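Local coordinates for NAD(P)-dependent oxidoreductase (Pseudomonas putida, PDB 7A3W), which probably uses NADPH to reduce imines, and serves as a multifunctional biocatalyst for conjugate reduction and reductive amination, at residues 65-75 and 93-103. Sequence-based numbering, arbitrary orientation.
Sequences SNLIIICMIDK and GKTIVNMSTGT. With NDP (NADPH dihydro-nicotinamide-adenine-dinucleotide phosphate), chain F.
Gly93 meets Asn66 at the entry to a parallel strand pair, 67-70 beside 95-98 (axes 4.7 Å apart at 17°), joined through helix 75-83 as a beta-alpha-beta unit of the Rossmann-type NAD-binding domain. A water joins Asn66 ND2 to Gly93 O. Lys94, its chain extended past CG and bent at the last torsion, brings NZ above the carbonyl plane of Ser65, 3.0 Å from its O; the carbonyls of Asn63 and, weakly, Ile62 share this ammonium. From Thr95 to Asn98 the register is regular: Thr95 N donates to Asn66 O, Ile68 N to Thr95 O, Val97 N to Ile68 O and Ile70 N to Val97 O, each at 2.8 Å with N-H...O angles of at least 166°. Ile96 lays CD1 tightly against Ile68 CB (3.5 Å), while its CG2 faces Ile70 CG1. On the other face, Val97 CG2 meets Leu67 CD1 at 3.7 Å. Asn98 has CG anti to its N (chi1 -176°), which lets OD1 accept from Ser100 N in an Asx turn; its ND2 bonds Tyr121 and borders Lys75 CG. Met99 N closes the ladder on Ile70 O with a more bent bond, and Met99 SD touches Ile69 CG2 at 3.9 Å. Beyond the strand, Lys75 NZ approaches Ser100 O nearly head-on at 2.6 Å and also forms a salt bridge with Asp123. A methionine in place of Lys75 would probably leave Ser100 O without this donor and Asp123 without its cationic mate. Thr101 O receives Lys75 N from above its carbonyl plane, binding the second loop to the start of helix 75-83. Both loops hold the cofactor's nicotinamide-side ribose: NDP O3D donates to Ile73 O and accepts from Thr101 N, whereas Thr101 OG1, also bonded to Tyr177, lies 2.7 Å from NDP O2D.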
loop_
_atom_site.group_PDB
_atom_site.type_symbol
_atom_site.label_atom_id
_atom_site.label_comp_id
_atom_site.label_asym_id
_atom_site.label_seq_id
_atom_site.Cartn_x
_atom_site.Cartn_y
_atom_site.Cartn_z
ATOM N N SER B 65 -18.295 -33.336 12.923
ATOM C CA SER B 65 -18.206 -32.921 11.497
ATOM C C SER B 65 -17.010 -33.578 10.805
ATOM O O SER B 65 -16.023 -33.920 11.491
ATOM C CB SER B 65 -18.133 -31.405 11.386
ATOM O OG SER B 65 -19.157 -30.796 12.141
ATOM N N ASN B 66 -17.059 -33.646 9.471
ATOM C CA ASN B 66 -15.882 -34.076 8.664
ATOM C C ASN B 66 -15.107 -32.838 8.162
ATOM O O ASN B 66 -14.068 -33.043 7.542
ATOM C CB ASN B 66 -16.284 -35.006 7.512
ATOM C CG ASN B 66 -16.928 -34.283 6.347
ATOM O OD1 ASN B 66 -17.265 -33.103 6.438
ATOM N ND2 ASN B 66 -17.069 -34.971 5.222
ATOM N N LEU B 67 -15.568 -31.609 8.432
ATOM C CA LEU B 67 -14.803 -30.368 8.134
ATOM C C LEU B 67 -14.712 -29.511 9.403
ATOM O O LEU B 67 -15.744 -29.082 9.916
ATOM C CB LEU B 67 -15.479 -29.583 7.007
ATOM C CG LEU B 67 -14.821 -28.248 6.661
ATOM C CD1 LEU B 67 -13.374 -28.442 6.265
ATOM C CD2 LEU B 67 -15.604 -27.532 5.571
ATOM N N ILE B 68 -13.504 -29.340 9.911
ATOM C CA ILE B 68 -13.220 -28.685 11.209
ATOM C C ILE B 68 -12.387 -27.429 10.932
ATOM O O ILE B 68 -11.187 -27.554 10.592
ATOM C CB ILE B 68 -12.458 -29.627 12.148
ATOM C CG1 ILE B 68 -13.002 -31.060 12.212
ATOM C CG2 ILE B 68 -12.343 -28.960 13.513
ATOM C CD1 ILE B 68 -14.485 -31.183 12.515
ATOM N N ILE B 69 -12.972 -26.256 11.135
ATOM C CA ILE B 69 -12.314 -24.948 10.842
ATOM C C ILE B 69 -11.825 -24.367 12.164
ATOM O O ILE B 69 -12.626 -24.261 13.090
ATOM C CB ILE B 69 -13.272 -24.001 10.113
ATOM C CG1 ILE B 69 -13.656 -24.569 8.745
ATOM C CG2 ILE B 69 -12.667 -22.612 10.019
ATOM C CD1 ILE B 69 -14.888 -23.928 8.166
ATOM N N ILE B 70 -10.548 -24.033 12.242
ATOM C CA ILE B 70 -9.920 -23.501 13.485
ATOM C C ILE B 70 -9.692 -22.008 13.278
ATOM O O ILE B 70 -9.117 -21.631 12.249
ATOM C CB ILE B 70 -8.590 -24.196 13.774
ATOM C CG1 ILE B 70 -8.659 -25.712 13.633
ATOM C CG2 ILE B 70 -8.069 -23.765 15.154
ATOM C CD1 ILE B 70 -9.694 -26.372 14.512
ATOM N N CYS B 71 -10.138 -21.176 14.195
ATOM C CA CYS B 71 -9.903 -19.716 14.133
ATOM C C CYS B 71 -9.696 -19.187 15.547
ATOM O O CYS B 71 -10.491 -18.373 16.035
ATOM C CB CYS B 71 -11.036 -18.992 13.427
ATOM S SG CYS B 71 -10.509 -17.352 12.891
ATOM N N MET B 72 -8.656 -19.672 16.181
ATOM C CA MET B 72 -8.264 -19.233 17.536
ATOM C C MET B 72 -7.177 -18.164 17.382
ATOM O O MET B 72 -6.744 -17.864 16.271
ATOM C CB MET B 72 -7.743 -20.412 18.361
ATOM C CG MET B 72 -8.811 -21.411 18.733
ATOM S SD MET B 72 -8.109 -23.036 19.134
ATOM C CE MET B 72 -9.493 -24.066 18.670
ATOM N N ILE B 73 -6.761 -17.553 18.486
ATOM C CA ILE B 73 -5.860 -16.385 18.420
ATOM C C ILE B 73 -4.598 -16.777 17.635
ATOM O O ILE B 73 -4.082 -15.957 16.866
ATOM C CB ILE B 73 -5.548 -15.832 19.824
ATOM C CG1 ILE B 73 -4.755 -14.526 19.718
ATOM C CG2 ILE B 73 -4.864 -16.895 20.689
ATOM C CD1 ILE B 73 -5.394 -13.512 18.793
ATOM N N ASP B 74 -4.117 -18.001 17.804
ATOM C CA ASP B 74 -2.886 -18.448 17.107
ATOM C C ASP B 74 -2.833 -19.971 16.999
ATOM O O ASP B 74 -3.638 -20.683 17.630
ATOM C CB ASP B 74 -1.623 -17.856 17.729
ATOM C CG ASP B 74 -1.353 -18.279 19.154
ATOM O OD1 ASP B 74 -1.798 -19.376 19.542
ATOM O OD2 ASP B 74 -0.692 -17.509 19.866
ATOM N N LYS B 75 -1.908 -20.459 16.178
ATOM C CA LYS B 75 -1.727 -21.911 15.964
ATOM C C LYS B 75 -1.265 -22.591 17.256
ATOM O O LYS B 75 -1.683 -23.715 17.496
ATOM C CB LYS B 75 -0.779 -22.126 14.789
ATOM C CG LYS B 75 -1.345 -21.657 13.451
ATOM C CD LYS B 75 -0.494 -22.061 12.260
ATOM C CE LYS B 75 -0.748 -21.294 10.982
ATOM N NZ LYS B 75 -2.125 -21.511 10.450
ATOM N N GLY B 93 -11.207 -39.462 7.801
ATOM C CA GLY B 93 -12.261 -38.865 6.966
ATOM C C GLY B 93 -12.488 -37.393 7.290
ATOM O O GLY B 93 -13.364 -36.779 6.661
ATOM N N LYS B 94 -11.762 -36.829 8.254
ATOM C CA LYS B 94 -11.997 -35.440 8.720
ATOM C C LYS B 94 -10.886 -34.527 8.202
ATOM O O LYS B 94 -9.691 -34.904 8.288
ATOM C CB LYS B 94 -12.047 -35.348 10.244
ATOM C CG LYS B 94 -13.117 -36.157 10.949
ATOM C CD LYS B 94 -13.109 -35.913 12.451
ATOM C CE LYS B 94 -14.086 -36.743 13.244
ATOM N NZ LYS B 94 -15.487 -36.560 12.785
ATOM N N THR B 95 -11.257 -33.334 7.752
ATOM C CA THR B 95 -10.320 -32.304 7.259
ATOM C C THR B 95 -10.273 -31.192 8.297
ATOM O O THR B 95 -11.315 -30.598 8.591
ATOM C CB THR B 95 -10.715 -31.775 5.884
ATOM O OG1 THR B 95 -10.595 -32.896 5.014
ATOM C CG2 THR B 95 -9.852 -30.636 5.396
ATOM N N ILE B 96 -9.100 -30.984 8.858
ATOM C CA ILE B 96 -8.814 -29.815 9.725
ATOM C C ILE B 96 -8.284 -28.683 8.838
ATOM O O ILE B 96 -7.295 -28.893 8.156
ATOM C CB ILE B 96 -7.796 -30.212 10.801
ATOM C CG1 ILE B 96 -8.388 -31.249 11.753
ATOM C CG2 ILE B 96 -7.290 -28.987 11.532
ATOM C CD1 ILE B 96 -9.218 -30.649 12.831
ATOM N N VAL B 97 -8.923 -27.515 8.894
ATOM C CA VAL B 97 -8.511 -26.275 8.188
ATOM C C VAL B 97 -8.170 -25.245 9.255
ATOM O O VAL B 97 -9.065 -24.766 9.923
ATOM C CB VAL B 97 -9.586 -25.742 7.239
ATOM C CG1 VAL B 97 -9.076 -24.533 6.476
ATOM C CG2 VAL B 97 -10.032 -26.816 6.261
ATOM N N ASN B 98 -6.884 -24.941 9.386
ATOM C CA ASN B 98 -6.381 -24.041 10.438
ATOM C C ASN B 98 -6.226 -22.632 9.864
ATOM O O ASN B 98 -5.232 -22.384 9.145
ATOM C CB ASN B 98 -5.077 -24.633 10.940
ATOM C CG ASN B 98 -4.491 -23.866 12.090
ATOM O OD1 ASN B 98 -5.034 -22.841 12.503
ATOM N ND2 ASN B 98 -3.333 -24.345 12.538
ATOM N N MET B 99 -7.170 -21.725 10.166
ATOM C CA MET B 99 -7.169 -20.317 9.710
ATOM C C MET B 99 -6.596 -19.361 10.761
ATOM O O MET B 99 -6.722 -18.117 10.592
ATOM C CB MET B 99 -8.601 -19.901 9.355
ATOM C CG MET B 99 -9.113 -20.669 8.183
ATOM S SD MET B 99 -10.757 -20.101 7.797
ATOM C CE MET B 99 -11.160 -21.214 6.448
ATOM N N SER B 100 -5.906 -19.900 11.762
ATOM C CA SER B 100 -5.264 -19.123 12.849
ATOM C C SER B 100 -3.858 -18.703 12.397
ATOM O O SER B 100 -3.186 -19.487 11.729
ATOM C CB SER B 100 -5.260 -19.922 14.126
ATOM O OG SER B 100 -4.086 -19.678 14.884
ATOM N N THR B 101 -3.457 -17.474 12.711
ATOM C CA THR B 101 -2.092 -16.953 12.474
ATOM C C THR B 101 -1.094 -17.735 13.326
ATOM O O THR B 101 -1.390 -18.012 14.484
ATOM C CB THR B 101 -1.992 -15.464 12.809
ATOM O OG1 THR B 101 -2.902 -14.769 11.952
ATOM C CG2 THR B 101 -0.584 -14.932 12.643
ATOM N N GLY B 102 0.048 -18.096 12.737
ATOM C CA GLY B 102 1.063 -18.906 13.429
ATOM C C GLY B 102 2.285 -19.092 12.584
ATOM O O GLY B 102 2.293 -18.672 11.431
ATOM N N THR B 103 3.342 -19.661 13.168
ATOM C CA THR B 103 4.659 -19.830 12.513
ATOM C C THR B 103 4.675 -21.130 11.707
ATOM O O THR B 103 3.791 -21.986 11.917
ATOM C CB THR B 103 5.791 -19.848 13.543
ATOM O OG1 THR B 103 7.033 -19.882 12.847
ATOM C CG2 THR B 103 5.742 -21.065 14.430
HETATM P PA NDP F . -10.152 -12.660 18.864
HETATM O O1A NDP F . -11.474 -11.994 18.615
HETATM O O2A NDP F . -9.184 -12.149 19.906
HETATM O O5B NDP F . -10.478 -14.192 19.194
HETATM C C5B NDP F . -9.450 -15.058 19.709
HETATM C C4B NDP F . -10.058 -16.430 19.829
HETATM O O4B NDP F . -9.054 -17.366 20.322
HETATM C C3B NDP F . -11.248 -16.544 20.789
HETATM O O3B NDP F . -12.092 -17.567 20.313
HETATM C C2B NDP F . -10.539 -16.928 22.078
HETATM O O2B NDP F . -11.316 -17.599 23.077
HETATM C C1B NDP F . -9.563 -17.944 21.501
HETATM N N9A NDP F . -8.469 -18.256 22.400
HETATM C C8A NDP F . -7.489 -17.436 22.890
HETATM N N7A NDP F . -6.660 -18.057 23.693
HETATM C C5A NDP F . -7.100 -19.373 23.691
HETATM C C6A NDP F . -6.647 -20.535 24.343
HETATM N N6A NDP F . -5.572 -20.576 25.139
HETATM N N1A NDP F . -7.331 -21.676 24.123
HETATM C C2A NDP F . -8.408 -21.651 23.325
HETATM N N3A NDP F . -8.940 -20.625 22.676
HETATM C C4A NDP F . -8.228 -19.504 22.905
HETATM O O3 NDP F . -9.308 -12.874 17.529
HETATM P PN NDP F . -9.865 -12.863 16.015
HETATM O O1N NDP F . -9.837 -11.440 15.601
HETATM O O2N NDP F . -11.174 -13.593 15.935
HETATM O O5D NDP F . -8.679 -13.605 15.267
HETATM C C5D NDP F . -8.543 -15.042 15.221
HETATM C C4D NDP F . -7.438 -15.382 14.254
HETATM O O4D NDP F . -7.805 -14.962 12.911
HETATM C C3D NDP F . -6.069 -14.741 14.548
HETATM O O3D NDP F . -5.049 -15.720 14.409
HETATM C C2D NDP F . -6.008 -13.606 13.543
HETATM O O2D NDP F . -4.665 -13.239 13.255
HETATM C C1D NDP F . -6.790 -14.173 12.357
HETATM N N1N NDP F . -7.446 -13.132 11.507
HETATM C C2N NDP F . -8.343 -12.215 12.009
HETATM C C3N NDP F . -8.804 -11.160 11.248
HETATM C C7N NDP F . -9.770 -10.145 11.761
HETATM O O7N NDP F . -10.013 -9.176 11.043
HETATM N N7N NDP F . -10.382 -10.299 12.924
HETATM C C4N NDP F . -8.387 -11.059 9.833
HETATM C C5N NDP F . -7.471 -12.082 9.397
HETATM C C6N NDP F . -7.137 -13.098 10.166
HETATM P P2B NDP F . -12.141 -16.652 24.095
HETATM O O1X NDP F . -11.118 -15.632 24.589
HETATM O O2X NDP F . -13.356 -16.103 23.381
HETATM O O3X NDP F . -12.491 -17.689 25.141
HETATM O O HOH W 1 -12.594 -34.673 4.854
HETATM O O HOH W 2 -15.222 -37.431 4.997
#